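PDB 4EVF: giardin subunit alpha-1 from Giardia intestinalis, which binds phospholipids in a calcium-dependent manner, including phosphatidylserine, and is involved in attachment of the parasite to the intestinal mucosa. Local coordinates for residues Lys133-Leu138 and Tyr173-Phe178; Asp84-Arg89 and Met127-Arg132; Pro121-Phe126 and Lys142-Glu147. All blocks are in the same frame, centred on the assembly; numbering follows the deposited sequence.

Contact 1. Residues Lys133-Leu138 and Tyr173-Phe178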
loop_
_atom_site.group_PDB
_atom_site.type_symbol
_atom_site.label_atom_id
_atom_site.label_comp_id
_atom_site.label_asym_id
_atom_site.label_seq_id
_atom_site.Cartn_x
_atom_site.Cartn_y
_atom_site.Cartn_z
ATOM N N LYS A 133 -4.746 22.619 6.557
ATOM C CA LYS A 133 -4.223 23.315 7.733
ATOM C C LYS A 133 -2.991 22.640 8.351
ATOM O O LYS A 133 -2.441 23.129 9.342
ATOM C CB LYS A 133 -5.322 23.455 8.800
ATOM C CG LYS A 133 -6.479 24.373 8.414
ATOM C CD LYS A 133 -6.098 25.845 8.531
ATOM C CE LYS A 133 -6.585 26.622 7.321
ATOM N NZ LYS A 133 -8.065 26.533 7.163
ATOM N N GLU A 134 -2.585 21.504 7.789
ATOM C CA GLU A 134 -1.407 20.783 8.265
ATOM C C GLU A 134 -0.533 20.339 7.099
ATOM O O GLU A 134 -1.005 20.148 5.974
ATOM C CB GLU A 134 -1.805 19.556 9.093
ATOM C CG GLU A 134 -2.242 19.853 10.526
ATOM C CD GLU A 134 -2.312 18.593 11.378
ATOM O OE1 GLU A 134 -3.284 17.816 11.224
ATOM O OE2 GLU A 134 -1.392 18.381 12.203
ATOM N N ASP A 135 0.749 20.157 7.369
ATOM C CA ASP A 135 1.672 19.816 6.295
ATOM C C ASP A 135 1.405 18.442 5.683
ATOM O O ASP A 135 1.672 18.238 4.505
ATOM C CB ASP A 135 3.117 19.946 6.761
ATOM C CG ASP A 135 3.551 21.396 6.889
ATOM O OD1 ASP A 135 4.697 21.642 7.318
ATOM O OD2 ASP A 135 2.747 22.287 6.545
ATOM N N TRP A 136 0.873 17.503 6.467
ATOM C CA TRP A 136 0.551 16.191 5.904
ATOM C C TRP A 136 -0.539 16.286 4.832
ATOM O O TRP A 136 -0.480 15.592 3.815
ATOM C CB TRP A 136 0.200 15.161 6.995
ATOM C CG TRP A 136 -1.123 15.368 7.676
ATOM C CD1 TRP A 136 -1.347 16.011 8.861
ATOM C CD2 TRP A 136 -2.400 14.903 7.226
ATOM N NE1 TRP A 136 -2.688 15.987 9.166
ATOM C CE2 TRP A 136 -3.354 15.307 8.179
ATOM C CE3 TRP A 136 -2.830 14.180 6.106
ATOM C CZ2 TRP A 136 -4.709 15.027 8.041
ATOM C CZ3 TRP A 136 -4.175 13.899 5.979
ATOM C CH2 TRP A 136 -5.098 14.323 6.937
ATOM N N CYS A 137 -1.521 17.158 5.051
ATOM C CA CYS A 137 -2.576 17.380 4.064
ATOM C C CYS A 137 -1.980 17.896 2.765
ATOM O O CYS A 137 -2.328 17.421 1.685
ATOM C CB CYS A 137 -3.594 18.401 4.568
ATOM S SG CYS A 137 -4.033 18.221 6.311
ATOM N N LEU A 138 -1.093 18.885 2.885
ATOM C CA LEU A 138 -0.500 19.528 1.717
ATOM C C LEU A 138 0.366 18.550 0.920
ATOM O O LEU A 138 0.350 18.557 -0.316
ATOM C CB LEU A 138 0.324 20.746 2.145
ATOM C CG LEU A 138 -0.415 21.915 2.811
ATOM C CD1 LEU A 138 0.563 22.986 3.238
ATOM C CD2 LEU A 138 -1.457 22.495 1.863
ATOM N N TYR A 173 9.454 24.023 1.173
ATOM C CA TYR A 173 10.434 23.306 0.344
ATOM C C TYR A 173 10.291 21.800 0.558
ATOM O O TYR A 173 10.428 20.999 -0.375
ATOM C CB TYR A 173 11.851 23.753 0.711
ATOM C CG TYR A 173 12.957 23.201 -0.165
ATOM C CD1 TYR A 173 13.519 23.978 -1.170
ATOM C CD2 TYR A 173 13.455 21.915 0.027
ATOM C CE1 TYR A 173 14.525 23.492 -1.968
ATOM C CE2 TYR A 173 14.466 21.411 -0.772
ATOM C CZ TYR A 173 14.996 22.211 -1.775
ATOM O OH TYR A 173 16.001 21.738 -2.579
ATOM N N LEU A 174 10.026 21.421 1.805
ATOM C CA LEU A 174 9.873 20.021 2.174
ATOM C C LEU A 174 8.677 19.373 1.479
ATOM O O LEU A 174 8.778 18.258 0.955
ATOM C CB LEU A 174 9.736 19.908 3.681
ATOM C CG LEU A 174 10.981 19.629 4.525
ATOM C CD1 LEU A 174 12.290 20.015 3.882
ATOM C CD2 LEU A 174 10.814 20.241 5.935
ATOM N N ILE A 175 7.548 20.076 1.476
ATOM C CA ILE A 175 6.318 19.555 0.895
ATOM C C ILE A 175 6.492 19.383 -0.613
ATOM O O ILE A 175 6.110 18.366 -1.191
ATOM C CB ILE A 175 5.127 20.480 1.212
ATOM C CG1 ILE A 175 4.824 20.455 2.716
ATOM C CG2 ILE A 175 3.897 20.071 0.435
ATOM C CD1 ILE A 175 3.978 21.626 3.191
ATOM N N ASP A 176 7.080 20.387 -1.243
ATOM C CA ASP A 176 7.325 20.343 -2.676
ATOM C C ASP A 176 8.362 19.274 -3.009
ATOM O O ASP A 176 8.211 18.549 -3.977
ATOM C CB ASP A 176 7.797 21.710 -3.170
ATOM C CG ASP A 176 8.139 21.699 -4.636
ATOM O OD1 ASP A 176 7.203 21.832 -5.451
ATOM O OD2 ASP A 176 9.336 21.543 -4.970
ATOM N N PHE A 177 9.416 19.168 -2.203
ATOM C CA PHE A 177 10.445 18.171 -2.473
ATOM C C PHE A 177 9.911 16.740 -2.410
ATOM O O PHE A 177 10.032 15.977 -3.362
ATOM C CB PHE A 177 11.635 18.308 -1.518
ATOM C CG PHE A 177 12.662 17.230 -1.694
ATOM C CD1 PHE A 177 12.579 16.051 -0.964
ATOM C CD2 PHE A 177 13.686 17.374 -2.621
ATOM C CE1 PHE A 177 13.516 15.049 -1.141
ATOM C CE2 PHE A 177 14.624 16.391 -2.784
ATOM C CZ PHE A 177 14.543 15.221 -2.059
ATOM N N PHE A 178 9.330 16.366 -1.275
ATOM C CA PHE A 178 8.802 15.016 -1.136
ATOM C C PHE A 178 7.628 14.753 -2.089
ATOM O O PHE A 178 7.440 13.628 -2.549
ATOM C CB PHE A 178 8.454 14.718 0.330
ATOM C CG PHE A 178 9.665 14.484 1.182
ATOM C CD1 PHE A 178 10.248 13.230 1.232
ATOM C CD2 PHE A 178 10.243 15.520 1.897
ATOM C CE1 PHE A 178 11.382 13.005 1.995
ATOM C CE2 PHE A 178 11.375 15.310 2.647
ATOM C CZ PHE A 178 11.944 14.047 2.707
#

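Contact 2. Residues Asp84-Arg89 and Met127-Arg132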
loop_
_atom_site.group_PDB
_atom_site.type_symbol
_atom_site.label_atom_id
_atom_site.label_comp_id
_atom_site.label_asym_id
_atom_site.label_seq_id
_atom_site.Cartn_x
_atom_site.Cartn_y
_atom_site.Cartn_z
ATOM N N ASP A 84 -14.217 4.433 2.268
ATOM C CA ASP A 84 -14.343 4.000 3.658
ATOM C C ASP A 84 -13.540 4.902 4.603
ATOM O O ASP A 84 -14.027 5.305 5.671
ATOM C CB ASP A 84 -13.864 2.560 3.806
ATOM C CG ASP A 84 -14.797 1.555 3.155
ATOM O OD1 ASP A 84 -14.515 0.346 3.289
ATOM O OD2 ASP A 84 -15.804 1.964 2.529
ATOM N N ALA A 85 -12.309 5.217 4.206
ATOM C CA ALA A 85 -11.442 6.053 5.031
ATOM C C ALA A 85 -12.032 7.444 5.224
ATOM O O ALA A 85 -11.675 8.138 6.164
ATOM C CB ALA A 85 -10.030 6.148 4.429
ATOM N N LEU A 86 -12.934 7.846 4.330
ATOM C CA LEU A 86 -13.527 9.177 4.372
ATOM C C LEU A 86 -14.939 9.171 4.945
ATOM O O LEU A 86 -15.478 10.229 5.263
ATOM C CB LEU A 86 -13.564 9.809 2.967
ATOM C CG LEU A 86 -12.215 10.193 2.349
ATOM C CD1 LEU A 86 -12.347 10.564 0.858
ATOM C CD2 LEU A 86 -11.541 11.304 3.136
ATOM N N SER A 87 -15.535 7.987 5.062
ATOM C CA SER A 87 -16.941 7.865 5.453
ATOM C C SER A 87 -17.211 8.370 6.880
ATOM O O SER A 87 -18.267 8.935 7.149
ATOM C CB SER A 87 -17.440 6.418 5.275
ATOM O OG SER A 87 -16.697 5.501 6.065
ATOM N N GLY A 88 -16.256 8.168 7.784
ATOM C CA GLY A 88 -16.372 8.650 9.152
ATOM C C GLY A 88 -15.242 9.599 9.500
ATOM O O GLY A 88 -14.804 10.389 8.666
ATOM N N ARG A 89 -14.764 9.523 10.737
ATOM C CA ARG A 89 -13.557 10.238 11.137
ATOM C C ARG A 89 -12.422 9.830 10.201
ATOM O O ARG A 89 -12.252 8.642 9.923
ATOM C CB ARG A 89 -13.210 9.838 12.561
ATOM C CG ARG A 89 -12.453 10.857 13.381
ATOM C CD ARG A 89 -12.519 10.433 14.856
ATOM N NE ARG A 89 -13.308 9.206 14.967
ATOM C CZ ARG A 89 -13.184 8.313 15.942
ATOM N NH1 ARG A 89 -12.306 8.510 16.917
ATOM N NH2 ARG A 89 -13.938 7.217 15.931
ATOM N N MET A 127 -9.761 16.165 -0.297
ATOM C CA MET A 127 -9.360 17.455 0.271
ATOM C C MET A 127 -10.501 18.122 1.056
ATOM O O MET A 127 -10.255 18.853 2.016
ATOM C CB MET A 127 -8.814 18.400 -0.803
ATOM C CG MET A 127 -7.573 17.881 -1.531
ATOM S SD MET A 127 -6.258 17.291 -0.434
ATOM C CE MET A 127 -5.855 18.765 0.508
ATOM N N LYS A 128 -11.739 17.860 0.643
ATOM C CA LYS A 128 -12.914 18.331 1.363
ATOM C C LYS A 128 -12.812 17.950 2.841
ATOM O O LYS A 128 -12.976 18.787 3.736
ATOM C CB LYS A 128 -14.168 17.717 0.737
ATOM C CG LYS A 128 -15.465 17.842 1.546
ATOM C CD LYS A 128 -16.547 16.946 0.934
ATOM C CE LYS A 128 -17.699 16.667 1.907
ATOM N NZ LYS A 128 -18.494 17.889 2.202
ATOM N N ASP A 129 -12.508 16.686 3.089
ATOM C CA ASP A 129 -12.573 16.147 4.442
ATOM C C ASP A 129 -11.253 16.292 5.190
ATOM O O ASP A 129 -11.214 16.214 6.412
ATOM C CB ASP A 129 -13.009 14.682 4.417
ATOM C CG ASP A 129 -14.536 14.515 4.430
ATOM O OD1 ASP A 129 -15.255 15.518 4.622
ATOM O OD2 ASP A 129 -15.015 13.373 4.260
ATOM N N VAL A 130 -10.175 16.494 4.449
ATOM C CA VAL A 130 -8.846 16.598 5.042
ATOM C C VAL A 130 -8.388 18.047 5.289
ATOM O O VAL A 130 -7.687 18.322 6.262
ATOM C CB VAL A 130 -7.803 15.830 4.190
ATOM C CG1 VAL A 130 -6.407 16.296 4.503
ATOM C CG2 VAL A 130 -7.951 14.321 4.413
ATOM N N GLY A 131 -8.778 18.976 4.419
ATOM C CA GLY A 131 -8.390 20.371 4.605
ATOM C C GLY A 131 -6.932 20.641 4.249
ATOM O O GLY A 131 -6.248 19.769 3.711
ATOM N N ARG A 132 -6.452 21.848 4.539
ATOM C CA ARG A 132 -5.078 22.226 4.192
ATOM C C ARG A 132 -4.385 22.966 5.328
ATOM O O ARG A 132 -3.534 23.830 5.099
ATOM C CB ARG A 132 -5.060 23.066 2.903
ATOM C CG ARG A 132 -5.643 22.330 1.700
ATOM C CD ARG A 132 -5.842 23.234 0.489
ATOM N NE ARG A 132 -6.215 22.475 -0.710
ATOM C CZ ARG A 132 -7.470 22.276 -1.105
ATOM N NH1 ARG A 132 -8.477 22.774 -0.402
ATOM N NH2 ARG A 132 -7.725 21.581 -2.203
#

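Contact 3. Residues Pro121-Phe126 and Lys142-Glu147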
loop_
_atom_site.group_PDB
_atom_site.type_symbol
_atom_site.label_atom_id
_atom_site.label_comp_id
_atom_site.label_asym_id
_atom_site.label_seq_id
_atom_site.Cartn_x
_atom_site.Cartn_y
_atom_site.Cartn_z
ATOM N N PRO A 121 -15.570 13.387 -7.761
ATOM C CA PRO A 121 -14.123 13.398 -7.988
ATOM C C PRO A 121 -13.391 13.037 -6.707
ATOM O O PRO A 121 -13.609 13.683 -5.673
ATOM C CB PRO A 121 -13.830 14.856 -8.366
ATOM C CG PRO A 121 -15.175 15.490 -8.601
ATOM C CD PRO A 121 -16.119 14.750 -7.719
ATOM N N LEU A 122 -12.542 12.017 -6.785
ATOM C CA LEU A 122 -11.852 11.475 -5.612
ATOM C C LEU A 122 -11.055 12.543 -4.863
ATOM O O LEU A 122 -11.233 12.726 -3.670
ATOM C CB LEU A 122 -10.928 10.318 -6.022
ATOM C CG LEU A 122 -10.343 9.387 -4.945
ATOM C CD1 LEU A 122 -9.682 8.189 -5.605
ATOM C CD2 LEU A 122 -9.350 10.090 -4.023
ATOM N N VAL A 123 -10.182 13.246 -5.575
ATOM C CA VAL A 123 -9.292 14.204 -4.938
ATOM C C VAL A 123 -10.072 15.322 -4.255
ATOM O O VAL A 123 -9.718 15.757 -3.160
ATOM C CB VAL A 123 -8.317 14.829 -5.939
ATOM C CG1 VAL A 123 -7.471 15.884 -5.243
ATOM C CG2 VAL A 123 -7.435 13.754 -6.563
ATOM N N GLU A 124 -11.128 15.783 -4.920
ATOM C CA GLU A 124 -12.015 16.801 -4.367
ATOM C C GLU A 124 -12.660 16.331 -3.060
ATOM O O GLU A 124 -12.646 17.055 -2.060
ATOM C CB GLU A 124 -13.085 17.157 -5.399
ATOM C CG GLU A 124 -13.649 18.552 -5.263
ATOM C CD GLU A 124 -14.142 19.103 -6.597
ATOM O OE1 GLU A 124 -15.196 19.773 -6.608
ATOM O OE2 GLU A 124 -13.473 18.871 -7.631
ATOM N N ASP A 125 -13.219 15.119 -3.071
ATOM C CA ASP A 125 -13.795 14.503 -1.871
ATOM C C ASP A 125 -12.765 14.376 -0.754
ATOM O O ASP A 125 -13.073 14.580 0.415
ATOM C CB ASP A 125 -14.329 13.104 -2.184
ATOM C CG ASP A 125 -15.810 13.095 -2.518
ATOM O OD1 ASP A 125 -16.398 14.188 -2.701
ATOM O OD2 ASP A 125 -16.382 11.981 -2.606
ATOM N N PHE A 126 -11.547 14.003 -1.124
ATOM C CA PHE A 126 -10.461 13.837 -0.166
ATOM C C PHE A 126 -10.112 15.163 0.502
ATOM O O PHE A 126 -10.161 15.281 1.728
ATOM C CB PHE A 126 -9.224 13.262 -0.866
ATOM C CG PHE A 126 -8.160 12.797 0.071
ATOM C CD1 PHE A 126 -7.138 13.650 0.457
ATOM C CD2 PHE A 126 -8.167 11.498 0.560
ATOM C CE1 PHE A 126 -6.139 13.220 1.323
ATOM C CE2 PHE A 126 -7.173 11.062 1.420
ATOM C CZ PHE A 126 -6.156 11.928 1.806
ATOM N N LYS A 142 -0.343 17.035 -3.054
ATOM C CA LYS A 142 0.671 17.058 -4.105
ATOM C C LYS A 142 1.066 15.639 -4.527
ATOM O O LYS A 142 1.351 15.374 -5.690
ATOM C CB LYS A 142 1.891 17.836 -3.621
ATOM C CG LYS A 142 2.937 18.096 -4.687
ATOM C CD LYS A 142 3.249 19.578 -4.776
ATOM C CE LYS A 142 3.548 20.143 -3.408
ATOM N NZ LYS A 142 3.682 21.623 -3.461
ATOM N N TRP A 143 1.067 14.721 -3.569
ATOM C CA TRP A 143 1.335 13.320 -3.862
ATOM C C TRP A 143 0.329 12.755 -4.858
ATOM O O TRP A 143 0.704 12.072 -5.819
ATOM C CB TRP A 143 1.286 12.494 -2.582
ATOM C CG TRP A 143 1.896 11.147 -2.726
ATOM C CD1 TRP A 143 1.281 10.003 -3.148
ATOM C CD2 TRP A 143 3.247 10.796 -2.428
ATOM N NE1 TRP A 143 2.176 8.959 -3.135
ATOM C CE2 TRP A 143 3.389 9.421 -2.694
ATOM C CE3 TRP A 143 4.357 11.516 -1.974
ATOM C CZ2 TRP A 143 4.605 8.744 -2.511
ATOM C CZ3 TRP A 143 5.556 10.846 -1.788
ATOM C CH2 TRP A 143 5.670 9.475 -2.057
ATOM N N MET A 144 -0.947 13.037 -4.624
ATOM C CA MET A 144 -2.018 12.514 -5.475
ATOM C C MET A 144 -1.898 12.988 -6.925
ATOM O O MET A 144 -2.375 12.314 -7.846
ATOM C CB MET A 144 -3.394 12.865 -4.890
ATOM C CG MET A 144 -3.732 12.049 -3.638
ATOM S SD MET A 144 -5.256 12.462 -2.780
ATOM C CE MET A 144 -6.529 12.144 -3.984
ATOM N N ALA A 145 -1.254 14.132 -7.127
ATOM C CA ALA A 145 -1.079 14.680 -8.475
ATOM C C ALA A 145 -0.144 13.810 -9.312
ATOM O O ALA A 145 -0.211 13.813 -10.544
ATOM C CB ALA A 145 -0.558 16.116 -8.409
ATOM N N HIS A 146 0.726 13.059 -8.642
ATOM C CA HIS A 146 1.707 12.232 -9.336
ATOM C C HIS A 146 2.382 12.992 -10.482
ATOM O O HIS A 146 2.518 12.480 -11.600
ATOM C CB HIS A 146 1.078 10.921 -9.817
ATOM C CG HIS A 146 0.776 9.962 -8.707
ATOM N ND1 HIS A 146 1.752 9.211 -8.089
ATOM C CD2 HIS A 146 -0.382 9.659 -8.079
ATOM C CE1 HIS A 146 1.206 8.476 -7.137
ATOM N NE2 HIS A 146 -0.088 8.728 -7.109
ATOM N N GLU A 147 2.798 14.225 -10.191
ATOM C CA GLU A 147 3.581 15.032 -11.129
ATOM C C GLU A 147 5.006 15.145 -10.608
ATOM O O GLU A 147 5.330 16.067 -9.861
ATOM C CB GLU A 147 2.993 16.436 -11.266
ATOM C CG GLU A 147 1.632 16.515 -11.946
ATOM C CD GLU A 147 0.985 17.880 -11.757
ATOM O OE1 GLU A 147 1.617 18.749 -11.116
ATOM O OE2 GLU A 147 -0.152 18.084 -12.236
#

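Contact 1. Residues Lys133-Leu138 and Tyr173-Phe178
At the start of the helix whose D135 and L138 meet I175, the indole N-H of W136 is bonded to E134 OE1, with W136 NE1 and OE1 2.8 Å apart and the N-H...O angle 151°. The oxygen lies close to the plane of the indole, whereas the N-H arrives well above the plane of the carboxylate. The bond ties the N-cap residue E134 to the first turn, and C137 SG sits over the centre of one face of the indole, 3.5 Å above its plane, so that W136 is held both at its edge and over that face. The backbone N of W136 is bonded to D213 OD1 from helix 211-225.

The contact with helix 171-180 is made by I175, whose CD1 enters the angle between D135 and L138. Its CG1 branch stands beside the backbone N (chi1 -67°) and continues extended, which carries CD1 forward to the D135 carboxylate; I175 CD1 is 3.6 Å from D135 OD2. The two side chains cross at about a right angle, and the methyl approaches OD2 more closely than OD1. D135 OD1 is hydrogen-bonded to Y209 OH, which probably restrains the rotation of the carboxylate, and the nearby N-terminal end of the helix would probably favour its negative charge. The same methyl, I175 CD1, also touches L138 CD1, at 3.7 Å. The other branch, I175 CG2, rests against the L138 backbone, 3.9 Å from L138 O. F217 of helix 211-225 adds a further apolar neighbour to I175. The result is a small helix-to-helix junction between the predicted second and third repeats, of the kind that builds the all-helical annexin fold.

Contact 2. Residues Asp84-Arg89 and Met127-Arg132
L86 and D129 join helices 74-87 and 122-130 of the predicted second annexin repeat. From its CB, 4.1 Å from D129 OD2, the leucine extends with CG set beside the backbone N (chi1 -69°), and this brings the end of the side chain nearer to the aspartate than its base would suggest. At the branch, L86 CD2 packs on D129 CB at 3.9 Å, the two side chains meeting at a slant. The other methyl, CD1, packs against the backbone of helix 122-130 around F126, and F95 of helix 92-100 touches the leucine too.

L86 O and D129 OD2 lie 3.3 Å apart although both are acceptors, so the approach is not a hydrogen bond and is probably mildly unfavourable. Annexin repeats carry their calcium-binding loops between the first and second and between the fourth and fifth helices, but this structure is the apo form and no metal is modelled here. Close by, D129 O receives a hydrogen bond from N90 ND2, which links helix 122-130 to the loop after helix 74-87. D84 O accepts both S87 N and S87 OG, the hydroxyl at 2.7 Å.

Contact 3. Residues Pro121-Phe126 and Lys142-Glu147
A methionine sulfur lies over the face of a phenylalanine ring: M144 SD is 4.2 Å from the centroid of the F126 ring and 20° off its normal. The sulfur stands above the plane but is offset toward the rim, with F126 CD1 nearest at 3.9 Å, so this is a face-on Met-aromatic contact. In F126, CG anti to the backbone N (chi1 -168°) sends the ring out from helix 122-130 toward helix 135-145, while chi2 sets which way its face turns.

M144 reaches across from helix 135-145. Its chain runs extended as far as the sulfur and then bends at chi3 (62°), turning the terminal methyl away from the ring and in among the aliphatic side chains. There L122 CD2 lies 3.5 Å from M144 CE, and V123 meets the same methyl end to end, although the modelled position of CE is doubtful with respect to both neighbours. W107 of helix 104-118 and V99 of helix 92-100 also touch M144, while F95 meets the F126 ring. The side chains meet through carbon and sulfur alone, so cohesion probably comes mainly from dispersion, with the polarisable sulfur over the aromatic face.

In the fold
Along the chain from the N terminus, contact 2 opens first, with 84-89, and closes at 127-132, bringing helix 74-87 to helix 122-130. Before it closes, contact 3 has opened at 121-126; it closes at 142-147, so the two cross and share helix 122-130. Contact 1 starts at 133-138, after contact 2 is complete and before contact 3 is, and therefore follows the former in series and crosses the latter. Its closure at 173-178 extends the linkage from the predicted second repeat into the third. Helix 135-145 serves both contacts 1 and 3, whose centres are about 14 Å apart.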